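Local coordinates for protein aldose 1-epimerase (Escherichia coli, PDB 3NRE) that probably catalyses the interconversion of the alpha and beta anomers of aldose sugars, as an aldose 1-epimerase of the galactose mutarotase family, at residues F152-Q157 and L195-V200; R159-A164 and F189-P194; N202-W207 and Y233-S238. One frame throughout, in Å; residues are numbered along the deposited sequence.

Contact 1 of 3, residues F152-Q157 and L195-V200; sequences FPLSPQ and LPRQWV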
# COMPACT_ATOMS: atom_id res chain seq x y z
N PHE A 152 -4.78 -5.61 -7.51
CA PHE A 152 -4.68 -6.91 -8.19
C PHE A 152 -5.89 -7.18 -9.07
O PHE A 152 -7.00 -6.78 -8.74
CB PHE A 152 -4.64 -8.02 -7.15
CG PHE A 152 -3.43 -7.98 -6.27
CD1 PHE A 152 -2.25 -8.57 -6.70
CD2 PHE A 152 -3.45 -7.34 -5.07
CE1 PHE A 152 -1.10 -8.51 -5.93
CE2 PHE A 152 -2.31 -7.31 -4.26
CZ PHE A 152 -1.14 -7.92 -4.68
N PRO A 153 -5.72 -7.95 -10.17
CA PRO A 153 -6.83 -8.34 -10.99
C PRO A 153 -7.79 -9.17 -10.15
O PRO A 153 -7.37 -9.91 -9.29
CB PRO A 153 -6.21 -9.22 -12.08
CG PRO A 153 -4.71 -9.02 -11.90
CD PRO A 153 -4.43 -8.48 -10.61
N LEU A 154 -9.07 -9.06 -10.44
CA LEU A 154 -10.06 -9.90 -9.75
C LEU A 154 -10.88 -10.69 -10.71
O LEU A 154 -11.45 -10.13 -11.65
CB LEU A 154 -11.00 -9.01 -8.92
CG LEU A 154 -12.06 -9.66 -8.04
CD1 LEU A 154 -11.43 -10.64 -7.04
CD2 LEU A 154 -12.90 -8.62 -7.25
N SER A 155 -10.97 -11.99 -10.45
CA SER A 155 -11.78 -12.93 -11.19
C SER A 155 -12.76 -13.59 -10.22
O SER A 155 -12.44 -13.66 -9.02
CB SER A 155 -10.85 -13.98 -11.82
OG SER A 155 -11.52 -15.19 -12.07
N PRO A 156 -13.90 -14.12 -10.73
CA PRO A 156 -14.80 -14.90 -9.88
C PRO A 156 -14.05 -16.03 -9.22
O PRO A 156 -14.45 -16.49 -8.16
CB PRO A 156 -15.84 -15.46 -10.86
CG PRO A 156 -15.85 -14.54 -11.99
CD PRO A 156 -14.46 -13.93 -12.08
N GLN A 157 -12.93 -16.47 -9.84
CA GLN A 157 -12.19 -17.64 -9.32
C GLN A 157 -11.08 -17.22 -8.33
O GLN A 157 -10.53 -18.08 -7.68
CB GLN A 157 -11.51 -18.42 -10.45
CG GLN A 157 -12.36 -18.56 -11.71
CD GLN A 157 -13.67 -19.20 -11.52
OE1 GLN A 157 -13.90 -19.96 -10.58
NE2 GLN A 157 -14.55 -19.02 -12.54
N LEU A 195 -13.02 -13.18 -2.67
CA LEU A 195 -13.37 -11.82 -2.28
C LEU A 195 -14.89 -11.71 -2.31
O LEU A 195 -15.53 -12.20 -3.24
CB LEU A 195 -12.78 -10.76 -3.21
CG LEU A 195 -11.31 -10.35 -3.08
CD1 LEU A 195 -10.93 -9.77 -1.70
CD2 LEU A 195 -10.38 -11.54 -3.50
N PRO A 196 -15.49 -11.04 -1.30
CA PRO A 196 -16.90 -10.69 -1.40
C PRO A 196 -17.19 -9.87 -2.65
O PRO A 196 -16.35 -9.06 -3.05
CB PRO A 196 -17.12 -9.79 -0.17
CG PRO A 196 -15.97 -10.06 0.76
CD PRO A 196 -14.84 -10.59 -0.06
N ARG A 197 -18.37 -10.05 -3.23
CA ARG A 197 -18.82 -9.27 -4.38
C ARG A 197 -19.70 -8.12 -3.91
O ARG A 197 -20.89 -8.03 -4.27
CB ARG A 197 -19.59 -10.17 -5.37
CG ARG A 197 -18.65 -11.04 -6.22
CD ARG A 197 -17.47 -10.20 -6.66
NE ARG A 197 -16.53 -10.87 -7.57
CZ ARG A 197 -15.51 -11.64 -7.19
NH1 ARG A 197 -15.29 -11.89 -5.90
NH2 ARG A 197 -14.72 -12.18 -8.10
N GLN A 198 -19.10 -7.24 -3.13
CA GLN A 198 -19.74 -6.07 -2.55
C GLN A 198 -18.62 -5.21 -1.97
O GLN A 198 -17.48 -5.66 -1.82
CB GLN A 198 -20.72 -6.46 -1.43
CG GLN A 198 -20.07 -7.24 -0.30
CD GLN A 198 -21.11 -7.73 0.69
OE1 GLN A 198 -21.49 -8.90 0.68
NE2 GLN A 198 -21.61 -6.82 1.51
N TRP A 199 -18.99 -3.98 -1.62
CA TRP A 199 -18.05 -3.02 -1.05
C TRP A 199 -17.34 -3.65 0.13
O TRP A 199 -18.00 -4.19 1.03
CB TRP A 199 -18.80 -1.79 -0.54
CG TRP A 199 -17.95 -0.76 0.13
CD1 TRP A 199 -17.76 -0.61 1.48
CD2 TRP A 199 -17.20 0.27 -0.51
NE1 TRP A 199 -16.90 0.43 1.71
CE2 TRP A 199 -16.56 1.01 0.51
CE3 TRP A 199 -17.01 0.64 -1.84
CZ2 TRP A 199 -15.72 2.10 0.23
CZ3 TRP A 199 -16.18 1.71 -2.12
CH2 TRP A 199 -15.55 2.43 -1.09
N VAL A 200 -16.03 -3.61 0.11
CA VAL A 200 -15.21 -3.95 1.27
C VAL A 200 -14.18 -2.84 1.50
O VAL A 200 -13.46 -2.46 0.60
CB VAL A 200 -14.42 -5.24 1.05
CG1 VAL A 200 -13.44 -5.48 2.23
CG2 VAL A 200 -15.34 -6.44 0.85
O HOH W 1 -14.75 -10.60 -10.85
O HOH W 2 -13.08 -13.96 -5.78
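The carbonyl oxygen S155 O is approached by two donors: R197 NH2 at 2.9 Å, in a weak, bent bond (129° at the hydrogen), and water 2, also weakly. That water ties the segments together a second time, because it also accepts from L195 N (3.2 Å) and from R197 NH1 (3.0 Å). A second water, water 1, takes a bond from R197 NH2. Arginine suits this place: its long chain reaches across to segment 152-157 and its N-H groups serve a carbonyl and two waters at once. These bonds belong to one of two modelled conformers of R197 and are to that extent doubtful.

L154 is the apolar partner. Its CG, anti to the backbone N (chi1 -176°), is thereby brought to 3.7 Å from R197 NH2, and CD2 lies 4.0 Å above the centre of the R197 guanidinium plane, while S155 meets that group at its edge. The other branch of L154 turns to L195, CD1 meeting CD2 at 3.8 Å.

The contact lies at the surface, where strand 142-153 runs out into a turn. The loop 195-200 leads into strand 200-205, and L195 reaches inward to strands 232-237 and 250-256.

Contact 2 of 3, residues R159-A164 and F189-P194; sequences RIQAQA and FNQPAP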
# COMPACT_ATOMS: atom_id res chain seq x y z
N ARG A 159 -8.87 -16.20 -5.15
CA ARG A 159 -8.94 -16.49 -3.72
C ARG A 159 -7.70 -15.89 -3.06
O ARG A 159 -6.65 -15.84 -3.66
CB ARG A 159 -9.01 -18.01 -3.45
CG ARG A 159 -10.27 -18.70 -4.11
CD ARG A 159 -10.49 -20.08 -3.59
NE ARG A 159 -9.24 -20.84 -3.49
CZ ARG A 159 -9.11 -21.96 -2.76
NH1 ARG A 159 -10.14 -22.45 -2.10
NH2 ARG A 159 -7.93 -22.60 -2.71
N ILE A 160 -7.85 -15.38 -1.84
CA ILE A 160 -6.72 -14.89 -1.06
C ILE A 160 -6.66 -15.55 0.32
O ILE A 160 -7.67 -16.07 0.82
CB ILE A 160 -6.77 -13.36 -0.86
CG1 ILE A 160 -8.00 -12.95 -0.04
CG2 ILE A 160 -6.78 -12.66 -2.21
CD1 ILE A 160 -7.95 -11.47 0.43
N GLN A 161 -5.45 -15.52 0.86
CA GLN A 161 -5.16 -16.09 2.18
C GLN A 161 -4.19 -15.15 2.87
O GLN A 161 -3.15 -14.80 2.32
CB GLN A 161 -4.56 -17.47 2.10
CG GLN A 161 -4.41 -18.13 3.48
CD GLN A 161 -3.77 -19.50 3.40
OE1 GLN A 161 -3.23 -19.90 2.36
NE2 GLN A 161 -3.83 -20.23 4.50
N ALA A 162 -4.57 -14.67 4.04
CA ALA A 162 -3.79 -13.68 4.78
C ALA A 162 -4.22 -13.76 6.26
O ALA A 162 -5.33 -13.39 6.61
CB ALA A 162 -4.04 -12.26 4.23
N GLN A 163 -3.36 -14.31 7.09
CA GLN A 163 -3.63 -14.48 8.53
C GLN A 163 -4.20 -13.24 9.18
O GLN A 163 -3.74 -12.15 8.91
CB GLN A 163 -2.33 -14.90 9.23
CG GLN A 163 -2.41 -14.98 10.76
CD GLN A 163 -1.05 -15.33 11.35
OE1 GLN A 163 -0.56 -16.44 11.14
NE2 GLN A 163 -0.43 -14.38 12.05
N ALA A 164 -5.22 -13.41 10.03
CA ALA A 164 -5.82 -12.31 10.76
C ALA A 164 -6.48 -12.82 12.02
O ALA A 164 -7.11 -13.89 12.01
CB ALA A 164 -6.84 -11.54 9.90
N PHE A 189 -9.86 -14.60 5.86
CA PHE A 189 -8.89 -15.04 4.89
C PHE A 189 -7.77 -15.85 5.52
O PHE A 189 -6.71 -16.04 4.91
CB PHE A 189 -8.33 -13.84 4.10
CG PHE A 189 -9.41 -13.00 3.50
CD1 PHE A 189 -10.19 -13.50 2.47
CD2 PHE A 189 -9.71 -11.75 4.01
CE1 PHE A 189 -11.24 -12.69 1.92
CE2 PHE A 189 -10.75 -10.97 3.49
CZ PHE A 189 -11.52 -11.46 2.45
N ASN A 190 -7.98 -16.37 6.73
CA ASN A 190 -6.97 -17.27 7.32
C ASN A 190 -6.70 -18.51 6.46
O ASN A 190 -5.56 -18.96 6.32
CB ASN A 190 -7.34 -17.67 8.75
CG ASN A 190 -7.12 -16.54 9.74
OD1 ASN A 190 -5.99 -16.29 10.18
ND2 ASN A 190 -8.19 -15.79 10.03
N GLN A 191 -7.77 -19.05 5.87
CA GLN A 191 -7.68 -20.10 4.82
C GLN A 191 -8.11 -19.42 3.49
O GLN A 191 -8.90 -18.47 3.52
CB GLN A 191 -8.60 -21.29 5.14
CG GLN A 191 -8.13 -22.20 6.33
CD GLN A 191 -6.67 -22.65 6.18
OE1 GLN A 191 -5.80 -22.24 6.95
NE2 GLN A 191 -6.40 -23.47 5.15
N PRO A 192 -7.60 -19.89 2.33
CA PRO A 192 -7.97 -19.26 1.07
C PRO A 192 -9.48 -19.05 0.92
O PRO A 192 -10.26 -19.99 1.16
CB PRO A 192 -7.47 -20.25 0.02
CG PRO A 192 -6.41 -21.04 0.71
CD PRO A 192 -6.81 -21.12 2.14
N ALA A 193 -9.89 -17.85 0.51
CA ALA A 193 -11.31 -17.54 0.42
C ALA A 193 -11.54 -16.57 -0.73
O ALA A 193 -10.68 -15.78 -1.03
CB ALA A 193 -11.79 -16.91 1.73
N PRO A 194 -12.74 -16.59 -1.33
CA PRO A 194 -13.05 -15.59 -2.38
C PRO A 194 -13.18 -14.18 -1.81
O PRO A 194 -13.45 -14.02 -0.60
CB PRO A 194 -14.41 -16.07 -2.93
CG PRO A 194 -15.05 -16.86 -1.77
CD PRO A 194 -13.88 -17.51 -1.05
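I160 and A193 form a hydrogen-bonded antiparallel pair that adds the short strand 193-194 to the border of a nine-stranded antiparallel sheet in the beta-sandwich fold of galactose mutarotase-like proteins. The backbone bonds are I160 N to A193 O (3.0 Å) and A193 N to I160 O (2.9 Å). Beyond this pair the regular pairing stops, and A162 N bonds to F189 O at 2.7 Å.

Side-chain amides continue the polar pairing. The extended Q161 places NE2 2.8 Å from N190 O, which lies near its amide plane; Q161 is modelled in two conformers, so this bond is less certain.

The guanidinium of R159 has two roles, which suits an arginine: NH2 makes a salt bridge with E214, while P192 CB lies 3.6 Å above the centre of the R159 guanidinium plane.

The apolar core is I160 against F189. CG1 stands between the backbone N and the carbonyl carbon (chi1 64°), where it meets F189 CD1 at 3.4 Å, and the anti chi2 (169°) carries CD1 over the middle of the ring in a CH-pi contact. Isoleucine suits the place because its ethyl arm reaches the ring face.

N190 closes the far end by imitating a peptide group. ND2, also bonded to D188, donates in plane to a lone pair of A164 O (2.9 Å), and OD1 accepts from A164 N (3.0 Å), A164 N standing above the plane of the N190 side-chain carbonyl.

Contact 3 of 3, residues N202-W207 and Y233-S238; sequences NGFAGW and YFIFVS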
# COMPACT_ATOMS: atom_id res chain seq x y z
N ASN A 202 -11.81 -2.48 4.78
CA ASN A 202 -11.58 -2.93 6.17
C ASN A 202 -10.14 -3.22 6.40
O ASN A 202 -9.47 -3.85 5.54
CB ASN A 202 -12.40 -4.18 6.53
CG ASN A 202 -13.88 -3.93 6.48
OD1 ASN A 202 -14.53 -4.00 5.42
ND2 ASN A 202 -14.47 -3.59 7.65
N GLY A 203 -9.66 -2.83 7.59
CA GLY A 203 -8.34 -3.19 8.05
C GLY A 203 -8.41 -4.45 8.93
O GLY A 203 -9.44 -4.72 9.59
N PHE A 204 -7.32 -5.23 8.90
CA PHE A 204 -7.20 -6.51 9.59
C PHE A 204 -5.93 -6.48 10.43
O PHE A 204 -4.91 -5.94 10.02
CB PHE A 204 -7.15 -7.67 8.56
CG PHE A 204 -8.43 -7.81 7.80
CD1 PHE A 204 -8.68 -6.99 6.72
CD2 PHE A 204 -9.40 -8.70 8.21
CE1 PHE A 204 -9.89 -7.06 6.05
CE2 PHE A 204 -10.61 -8.78 7.55
CZ PHE A 204 -10.85 -7.96 6.44
N ALA A 205 -6.03 -7.06 11.62
CA ALA A 205 -4.90 -7.11 12.56
C ALA A 205 -4.47 -8.55 12.75
O ALA A 205 -5.17 -9.50 12.35
CB ALA A 205 -5.30 -6.53 13.93
N GLY A 206 -3.32 -8.72 13.38
CA GLY A 206 -2.82 -10.06 13.66
C GLY A 206 -2.15 -10.76 12.50
O GLY A 206 -1.96 -11.96 12.52
N TRP A 207 -1.71 -9.99 11.52
CA TRP A 207 -1.12 -10.54 10.32
C TRP A 207 0.33 -10.84 10.57
O TRP A 207 0.96 -10.21 11.44
CB TRP A 207 -1.24 -9.51 9.20
CG TRP A 207 -0.87 -9.99 7.86
CD1 TRP A 207 -1.13 -11.20 7.32
CD2 TRP A 207 -0.30 -9.19 6.81
NE1 TRP A 207 -0.70 -11.23 6.02
CE2 TRP A 207 -0.17 -10.02 5.69
CE3 TRP A 207 0.16 -7.87 6.74
CZ2 TRP A 207 0.37 -9.56 4.49
CZ3 TRP A 207 0.69 -7.42 5.58
CH2 TRP A 207 0.83 -8.27 4.47
N TYR A 233 -3.16 -5.39 7.38
CA TYR A 233 -3.45 -5.25 5.94
C TYR A 233 -4.86 -4.68 5.81
O TYR A 233 -5.73 -4.94 6.65
CB TYR A 233 -3.28 -6.58 5.18
CG TYR A 233 -4.23 -7.74 5.52
CD1 TYR A 233 -5.45 -7.90 4.86
CD2 TYR A 233 -3.88 -8.74 6.44
CE1 TYR A 233 -6.30 -8.98 5.16
CE2 TYR A 233 -4.72 -9.82 6.70
CZ TYR A 233 -5.92 -9.93 6.08
OH TYR A 233 -6.76 -10.99 6.32
N PHE A 234 -5.09 -3.90 4.74
CA PHE A 234 -6.44 -3.50 4.35
C PHE A 234 -6.86 -4.27 3.09
O PHE A 234 -6.06 -4.61 2.25
CB PHE A 234 -6.53 -1.96 4.07
CG PHE A 234 -7.06 -1.13 5.24
CD1 PHE A 234 -6.24 -0.87 6.34
CD2 PHE A 234 -8.34 -0.61 5.24
CE1 PHE A 234 -6.71 -0.12 7.42
CE2 PHE A 234 -8.78 0.14 6.30
CZ PHE A 234 -7.98 0.39 7.38
N ILE A 235 -8.14 -4.55 2.99
CA ILE A 235 -8.72 -5.11 1.79
C ILE A 235 -9.67 -4.05 1.27
O ILE A 235 -10.50 -3.49 2.03
CB ILE A 235 -9.55 -6.37 2.05
CG1 ILE A 235 -8.69 -7.50 2.60
CG2 ILE A 235 -10.30 -6.83 0.79
CD1 ILE A 235 -7.54 -7.98 1.67
N PHE A 236 -9.58 -3.80 -0.03
CA PHE A 236 -10.51 -2.97 -0.76
C PHE A 236 -11.15 -3.74 -1.91
O PHE A 236 -10.45 -4.32 -2.74
CB PHE A 236 -9.79 -1.70 -1.29
CG PHE A 236 -10.72 -0.78 -1.98
CD1 PHE A 236 -11.79 -0.26 -1.29
CD2 PHE A 236 -10.57 -0.47 -3.30
CE1 PHE A 236 -12.69 0.56 -1.91
CE2 PHE A 236 -11.49 0.36 -3.95
CZ PHE A 236 -12.53 0.89 -3.25
N VAL A 237 -12.49 -3.74 -1.95
CA VAL A 237 -13.32 -4.16 -3.09
C VAL A 237 -14.29 -3.00 -3.28
O VAL A 237 -14.93 -2.55 -2.33
CB VAL A 237 -14.12 -5.43 -2.83
CG1 VAL A 237 -14.92 -5.81 -4.10
CG2 VAL A 237 -13.19 -6.55 -2.42
N SER A 238 -14.39 -2.52 -4.50
CA SER A 238 -15.29 -1.40 -4.79
C SER A 238 -16.74 -1.84 -5.05
O SER A 238 -17.12 -2.96 -4.73
CB SER A 238 -14.66 -0.58 -5.93
OG SER A 238 -15.20 0.73 -6.04
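The ring of Y233 has F204 CB over the centre of one face, 3.5 Å above the plane, and W207 at its edge. The F204 ring itself is nearly parallel to that of Y233 (planes at 12°) but slid so far aside that the two barely overlap, CD1 of F204 meeting CE1 of Y233 at 3.5 Å. W207 makes the T-shaped partner: the edge of Y233, led by CD2, points at the indole face, CD2 being 3.6 Å from W207 CG. Y233 holds CG between its backbone N and carbonyl carbon (chi1 65°), and chi2 of 89° turns the ring so that one face meets F204 CB and the CD2 edge meets W207. F204 CE1 goes on to I235 CG1 at 3.7 Å.

Beyond the aromatic cluster, G203 CA sits squarely over the F234 ring, 3.4 Å from its centroid. Glycine is the fitting residue, since a side-chain carbon there would run into F234 CE1.

An alanine in place of Y233 would probably open a gap beside F204 and W207, depriving F204 CB of the ring face and the indole of its edge-on partner, and would leave A162 O without its weak bond from the tyrosine hydroxyl.

Backbone bonds hold the strands in antiparallel register: I235 N to N202 O (3.0 Å) and F204 N to Y233 O (2.8 Å), with N202 N to I235 O and Y233 N to F204 O. N202, F204, Y233 and I235 share one sheet face, and F234 lies on the other.

This buried pair sits inside an eight-stranded antiparallel sheet, where strand 166-170 flanks 200-205 and strand 250-256 flanks 232-237; N202 ND2 bonds to W168 O of strand 166-170, and F234 packs on E254 and M256 of strand 250-256.

Overall arrangement
Along the chain, contact 2 falls between the two segments of contact 1, and contact 3 follows both. The three lie on the same side of the molecule's centre: contacts 2 and 3 have centres about 11 Å apart, and contact 1 is about 13 Å from each. Contact 2 edges the nine-stranded sheet, contact 3 lies within the eight-stranded one, and contact 1 joins the end of strand 142-153 to the loop that leads from the first sheet into the second. Direct links bind them: L195 packs on I160, V200 N probably bonds to V237 O, and Q163 NE2 bonds to G206 O. At these three places chain and side chains run from the edge of one sheet to the interior of the other.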